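Local coordinates for protein glutathione peroxidase (Trypanosoma cruzi, PDB 3E0U) that probably reduces peroxides, as a glutathione peroxidase-like oxidoreductase built on the thioredoxin fold, at residues G42-A47 with W127-F132; T49-Y54 with F59-F64. All blocks are in the same frame, centred on the assembly; numbering follows the deposited sequence.

Both contacts use helix 43-54, contact 1 at its N-terminal end and contact 2 at its C-terminal end. In contact 1, residues 42-47 meet 127-132 at the turn that leads into strand 131-134; in contact 2, residues 49-54 pack on 59-64, along strand 60-65, an outermost strand of the same sheet. Their centres lie about 11 Å apart, and they meet directly where Ala47 O is 3.6 Å from Val61 CG1. Along the chain contact 2 is nested inside the loop that contact 1 closes. Contact 1 lies nearer the predicted active site, with the side chain of Phe129 about 10 Å from that of Cys37; contact 2 lies away from it.

Contact 1 of 2, residues G42-A47 with W127-F132; sequences GGYETA and WNFTSF
One face of the Phe129 ring lies against the backbone of Gly43 and Tyr44: Gly43 C stands 3.8 Å above the ring plane and Tyr44 N 3.9 Å above it, both displaced toward the rim. The Tyr44 ring is met at its edge, near its plane, by Phe129 CZ, which approaches Tyr44 CB to 3.8 Å and Tyr44 CD1 to 4.0 Å. The closest approach is from Phe129 CD1 to Gly43 C, 3.7 Å. Phe129 is the third residue of the type II beta turn from Trp127 to Thr130, with the positive phi (67°) of that position, just before strand 131-134 of the thioredoxin fold; its CG is anti to the carbonyl carbon (chi1 -79°), which carries the ring over the first residues of helix 43-54. The CA atoms of Gly43 and Phe129 are 5.5 Å apart, evidence of how closely the two backbones approach. Val33 of strand 28-33 and Phe88 also touch Phe129, while Tyr44 OH reaches away to hydrogen-bond with Lys89 O. No hydrogen bond crosses between the segments, so the buried Phe129 side chain meets the buried Gly43 and the base of Tyr44 through van der Waals contact with backbone atoms, Tyr44 CB and the edge of its ring.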
loop_
_atom_site.group_PDB
_atom_site.type_symbol
_atom_site.label_atom_id
_atom_site.label_comp_id
_atom_site.label_asym_id
_atom_site.label_seq_id
_atom_site.Cartn_x
_atom_site.Cartn_y
_atom_site.Cartn_z
ATOM N N GLY A 42 13.292 -1.818 8.240
ATOM C CA GLY A 42 11.906 -1.748 8.745
ATOM C C GLY A 42 10.807 -1.975 7.698
ATOM O O GLY A 42 10.814 -2.962 6.992
ATOM N N GLY A 43 9.835 -1.074 7.626
ATOM C CA GLY A 43 8.743 -1.166 6.646
ATOM C C GLY A 43 9.114 -1.777 5.296
ATOM O O GLY A 43 8.322 -2.547 4.711
ATOM N N TYR A 44 10.319 -1.458 4.829
ATOM C CA TYR A 44 10.803 -1.868 3.509
ATOM C C TYR A 44 11.107 -3.391 3.450
ATOM O O TYR A 44 10.958 -4.051 2.405
ATOM C CB TYR A 44 12.039 -1.058 3.118
ATOM C CG TYR A 44 12.603 -1.394 1.767
ATOM C CD1 TYR A 44 12.086 -0.811 0.619
ATOM C CD2 TYR A 44 13.624 -2.321 1.627
ATOM C CE1 TYR A 44 12.581 -1.135 -0.638
ATOM C CE2 TYR A 44 14.099 -2.692 0.364
ATOM C CZ TYR A 44 13.592 -2.073 -0.757
ATOM O OH TYR A 44 14.174 -2.282 -1.999
ATOM N N GLU A 45 11.641 -3.888 4.553
ATOM C CA GLU A 45 11.948 -5.265 4.726
ATOM C C GLU A 45 10.695 -6.095 5.030
ATOM O O GLU A 45 10.714 -7.294 4.797
ATOM C CB GLU A 45 12.987 -5.405 5.836
ATOM C CG GLU A 45 14.362 -4.866 5.428
ATOM C CD GLU A 45 15.354 -4.820 6.589
ATOM O OE1 GLU A 45 14.930 -4.642 7.771
ATOM O OE2 GLU A 45 16.570 -4.992 6.319
ATOM N N THR A 46 9.711 -5.521 5.723
ATOM C CA THR A 46 8.414 -6.191 5.905
ATOM C C THR A 46 7.713 -6.320 4.555
ATOM O O THR A 46 7.285 -7.410 4.213
ATOM C CB THR A 46 7.466 -5.464 6.908
ATOM O OG1 THR A 46 8.160 -5.304 8.135
ATOM C CG2 THR A 46 6.210 -6.283 7.202
ATOM N N ALA A 47 7.646 -5.218 3.798
ATOM C CA ALA A 47 7.058 -5.170 2.464
ATOM C C ALA A 47 7.639 -6.245 1.516
ATOM O O ALA A 47 6.891 -7.033 0.926
ATOM C CB ALA A 47 7.254 -3.835 1.885
ATOM N N TRP A 127 2.677 8.627 8.559
ATOM C CA TRP A 127 4.018 8.080 8.349
ATOM C C TRP A 127 4.268 7.430 6.980
ATOM O O TRP A 127 3.354 6.975 6.298
ATOM C CB TRP A 127 4.342 7.036 9.454
ATOM C CG TRP A 127 3.666 7.294 10.835
ATOM C CD1 TRP A 127 2.700 6.523 11.437
ATOM C CD2 TRP A 127 3.891 8.402 11.711
ATOM N NE1 TRP A 127 2.348 7.067 12.653
ATOM C CE2 TRP A 127 3.032 8.242 12.822
ATOM C CE3 TRP A 127 4.710 9.531 11.651
ATOM C CZ2 TRP A 127 2.969 9.170 13.852
ATOM C CZ3 TRP A 127 4.625 10.463 12.669
ATOM C CH2 TRP A 127 3.785 10.264 13.768
ATOM N N ASN A 128 5.538 7.321 6.620
ATOM C CA ASN A 128 5.917 6.533 5.473
ATOM C C ASN A 128 5.750 5.059 5.803
ATOM O O ASN A 128 5.943 4.668 6.945
ATOM C CB ASN A 128 7.377 6.785 5.120
ATOM C CG ASN A 128 7.565 8.004 4.267
ATOM O OD1 ASN A 128 6.681 8.385 3.477
ATOM N ND2 ASN A 128 8.778 8.518 4.285
ATOM N N PHE A 129 5.431 4.249 4.796
ATOM C CA PHE A 129 5.327 2.795 4.975
ATOM C C PHE A 129 4.176 2.349 5.862
ATOM O O PHE A 129 4.240 1.308 6.510
ATOM C CB PHE A 129 6.674 2.170 5.436
ATOM C CG PHE A 129 7.666 1.991 4.317
ATOM C CD1 PHE A 129 7.499 1.001 3.388
ATOM C CD2 PHE A 129 8.768 2.798 4.219
ATOM C CE1 PHE A 129 8.310 0.922 2.286
ATOM C CE2 PHE A 129 9.694 2.608 3.210
ATOM C CZ PHE A 129 9.474 1.672 2.246
ATOM N N THR A 130 3.169 3.211 5.935
ATOM C CA THR A 130 1.849 2.862 6.395
ATOM C C THR A 130 1.310 2.005 5.275
ATOM O O THR A 130 1.577 2.235 4.112
ATOM C CB THR A 130 0.937 4.104 6.498
ATOM O OG1 THR A 130 1.385 4.925 7.561
ATOM C CG2 THR A 130 -0.541 3.723 6.753
ATOM N N SER A 131 0.600 0.962 5.634
ATOM C CA SER A 131 -0.013 0.079 4.647
ATOM C C SER A 131 -1.484 -0.247 4.979
ATOM O O SER A 131 -1.967 -0.087 6.142
ATOM C CB SER A 131 0.801 -1.214 4.427
ATOM O OG SER A 131 0.885 -2.040 5.587
ATOM N N PHE A 132 -2.164 -0.668 3.938
ATOM C CA PHE A 132 -3.535 -1.023 3.940
ATOM C C PHE A 132 -3.571 -2.357 3.338
ATOM O O PHE A 132 -3.035 -2.572 2.310
ATOM C CB PHE A 132 -4.332 -0.097 3.038
ATOM C CG PHE A 132 -4.536 1.259 3.593
ATOM C CD1 PHE A 132 -5.513 1.499 4.517
ATOM C CD2 PHE A 132 -3.761 2.291 3.202
ATOM C CE1 PHE A 132 -5.682 2.696 5.005
ATOM C CE2 PHE A 132 -3.929 3.472 3.720
ATOM C CZ PHE A 132 -4.896 3.680 4.614
#

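Contact 2 of 2, residues T49-Y54 with F59-F64; sequences TLYNKY and FTVLAF
Tyr51 and Phe59 both have CG anti to the backbone N (chi1 176° and 177°), which lays the tyrosine ring beside Thr60 and Val61 and extends the phenylalanine ring against the last helical turn. Phe59 CE2 comes 3.4 Å from Leu50 O and 4.1 Å from Leu50 CB, while Tyr51 N lies at the ring edge, near its plane. Beside them Tyr54 CB packs on Phe59 CD2 at 3.7 Å, and Tyr54 O is 3.4 Å from Phe59 CB. Leu50 O stands obliquely to the Phe59 ring and also accepts the helical bond from Tyr54 N. These pairs join the helix to the entry of strand 60-65 in the beta-alpha-beta unit 28-33, 43-54, 60-65, part of the thioredoxin fold; after Tyr54 the chain turns within four residues to bring Phe59 back to the helix end. Thr60 and Val61 carry the contact along the strand. Tyr51 CB and Val61 CG1 are modelled 3.2 Å apart, short for two carbons, and the nearly eclipsed Val61 rotamer (chi1 2°) makes the placement of CG1 doubtful. Tyr51 and Thr60 run alongside one another in the same direction, Thr60 OG1 lying at the tyrosine ring edge, 3.6 Å from Tyr51 CE1. Helix 150-157 also packs on this helix: Ile153 touches Leu50, and Glu154 accepts a hydrogen bond from Tyr54 OH and pairs with Lys53 NZ in a salt bridge.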
loop_
_atom_site.group_PDB
_atom_site.type_symbol
_atom_site.label_atom_id
_atom_site.label_comp_id
_atom_site.label_asym_id
_atom_site.label_seq_id
_atom_site.Cartn_x
_atom_site.Cartn_y
_atom_site.Cartn_z
ATOM N N THR A 49 9.618 -8.856 2.463
ATOM C CA THR A 49 9.369 -10.180 3.012
ATOM C C THR A 49 7.976 -10.687 2.602
ATOM O O THR A 49 7.867 -11.715 1.936
ATOM C CB THR A 49 9.527 -10.243 4.548
ATOM O OG1 THR A 49 10.858 -9.854 4.897
ATOM C CG2 THR A 49 9.293 -11.694 5.065
ATOM N N LEU A 50 6.932 -9.921 2.915
ATOM C CA LEU A 50 5.598 -10.348 2.573
ATOM C C LEU A 50 5.399 -10.581 1.092
ATOM O O LEU A 50 4.620 -11.419 0.722
ATOM C CB LEU A 50 4.550 -9.360 3.090
ATOM C CG LEU A 50 4.437 -9.384 4.603
ATOM C CD1 LEU A 50 3.779 -8.096 5.050
ATOM C CD2 LEU A 50 3.675 -10.648 5.035
ATOM N N TYR A 51 6.002 -9.752 0.259
ATOM C CA TYR A 51 5.881 -9.841 -1.184
ATOM C C TYR A 51 6.528 -11.133 -1.688
ATOM O O TYR A 51 6.013 -11.806 -2.585
ATOM C CB TYR A 51 6.511 -8.606 -1.825
ATOM C CG TYR A 51 6.519 -8.643 -3.333
ATOM C CD1 TYR A 51 5.332 -8.484 -4.065
ATOM C CD2 TYR A 51 7.704 -8.847 -4.041
ATOM C CE1 TYR A 51 5.309 -8.614 -5.486
ATOM C CE2 TYR A 51 7.698 -8.952 -5.428
ATOM C CZ TYR A 51 6.485 -8.789 -6.138
ATOM O OH TYR A 51 6.489 -8.868 -7.504
ATOM N N ASN A 52 7.656 -11.507 -1.090
ATOM C CA ASN A 52 8.321 -12.749 -1.451
ATOM C C ASN A 52 7.682 -14.012 -0.824
ATOM O O ASN A 52 7.644 -15.076 -1.464
ATOM C CB ASN A 52 9.844 -12.662 -1.201
ATOM C CG ASN A 52 10.557 -11.761 -2.221
ATOM O OD1 ASN A 52 10.614 -12.077 -3.409
ATOM N ND2 ASN A 52 11.093 -10.634 -1.758
ATOM N N LYS A 53 7.166 -13.912 0.397
ATOM C CA LYS A 53 6.605 -15.099 1.052
ATOM C C LYS A 53 5.284 -15.487 0.375
ATOM O O LYS A 53 5.004 -16.677 0.158
ATOM C CB LYS A 53 6.357 -14.867 2.556
ATOM C CG LYS A 53 7.510 -15.139 3.506
ATOM C CD LYS A 53 7.310 -16.401 4.337
ATOM C CE LYS A 53 6.224 -16.233 5.414
ATOM N NZ LYS A 53 6.721 -15.751 6.750
ATOM N N TYR A 54 4.572 -14.477 -0.112
ATOM C CA TYR A 54 3.206 -14.674 -0.508
ATOM C C TYR A 54 2.796 -14.384 -1.949
ATOM O O TYR A 54 1.665 -14.726 -2.333
ATOM C CB TYR A 54 2.313 -13.886 0.460
ATOM C CG TYR A 54 2.415 -14.431 1.867
ATOM C CD1 TYR A 54 1.950 -15.716 2.152
ATOM C CD2 TYR A 54 3.140 -13.766 2.856
ATOM C CE1 TYR A 54 2.130 -16.290 3.401
ATOM C CE2 TYR A 54 3.302 -14.323 4.119
ATOM C CZ TYR A 54 2.777 -15.574 4.387
ATOM O OH TYR A 54 2.906 -16.152 5.622
ATOM N N PHE A 59 -0.823 -12.752 -4.243
ATOM C CA PHE A 59 -0.559 -11.525 -3.481
ATOM C C PHE A 59 0.461 -10.553 -4.108
ATOM O O PHE A 59 1.303 -10.949 -4.899
ATOM C CB PHE A 59 -0.147 -11.918 -2.069
ATOM C CG PHE A 59 0.220 -10.763 -1.192
ATOM C CD1 PHE A 59 -0.780 -10.056 -0.496
ATOM C CD2 PHE A 59 1.565 -10.521 -0.900
ATOM C CE1 PHE A 59 -0.437 -9.068 0.430
ATOM C CE2 PHE A 59 1.934 -9.546 -0.001
ATOM C CZ PHE A 59 0.951 -8.778 0.630
ATOM N N THR A 60 0.251 -9.249 -3.921
ATOM C CA THR A 60 1.245 -8.285 -4.377
ATOM C C THR A 60 1.316 -7.154 -3.394
ATOM O O THR A 60 0.458 -7.028 -2.497
ATOM C CB THR A 60 0.955 -7.700 -5.792
ATOM O OG1 THR A 60 2.173 -7.208 -6.378
ATOM C CG2 THR A 60 -0.134 -6.567 -5.770
ATOM N N VAL A 61 2.414 -6.411 -3.468
ATOM C CA VAL A 61 2.494 -5.158 -2.781
ATOM C C VAL A 61 2.674 -4.025 -3.749
ATOM O O VAL A 61 3.363 -4.147 -4.752
ATOM C CB VAL A 61 3.467 -5.120 -1.541
ATOM C CG1 VAL A 61 4.204 -6.402 -1.314
ATOM C CG2 VAL A 61 4.325 -3.820 -1.467
ATOM N N LEU A 62 1.915 -2.970 -3.507
ATOM C CA LEU A 62 1.930 -1.788 -4.339
ATOM C C LEU A 62 2.501 -0.619 -3.533
ATOM O O LEU A 62 2.077 -0.424 -2.425
ATOM C CB LEU A 62 0.484 -1.467 -4.748
ATOM C CG LEU A 62 -0.116 -1.914 -6.101
ATOM C CD1 LEU A 62 0.497 -3.132 -6.721
ATOM C CD2 LEU A 62 -1.608 -1.912 -6.206
ATOM N N ALA A 63 3.516 0.086 -4.067
ATOM C CA ALA A 63 4.143 1.239 -3.396
ATOM C C ALA A 63 3.785 2.493 -4.124
ATOM O O ALA A 63 4.017 2.600 -5.344
ATOM C CB ALA A 63 5.657 1.110 -3.368
ATOM N N PHE A 64 3.203 3.444 -3.383
ATOM C CA PHE A 64 2.860 4.756 -3.928
ATOM C C PHE A 64 3.859 5.758 -3.373
ATOM O O PHE A 64 3.679 6.217 -2.228
ATOM C CB PHE A 64 1.440 5.198 -3.523
ATOM C CG PHE A 64 0.331 4.559 -4.331
ATOM C CD1 PHE A 64 -0.189 3.330 -3.962
ATOM C CD2 PHE A 64 -0.148 5.172 -5.503
ATOM C CE1 PHE A 64 -1.161 2.670 -4.753
ATOM C CE2 PHE A 64 -1.210 4.568 -6.264
ATOM C CZ PHE A 64 -1.681 3.288 -5.902
#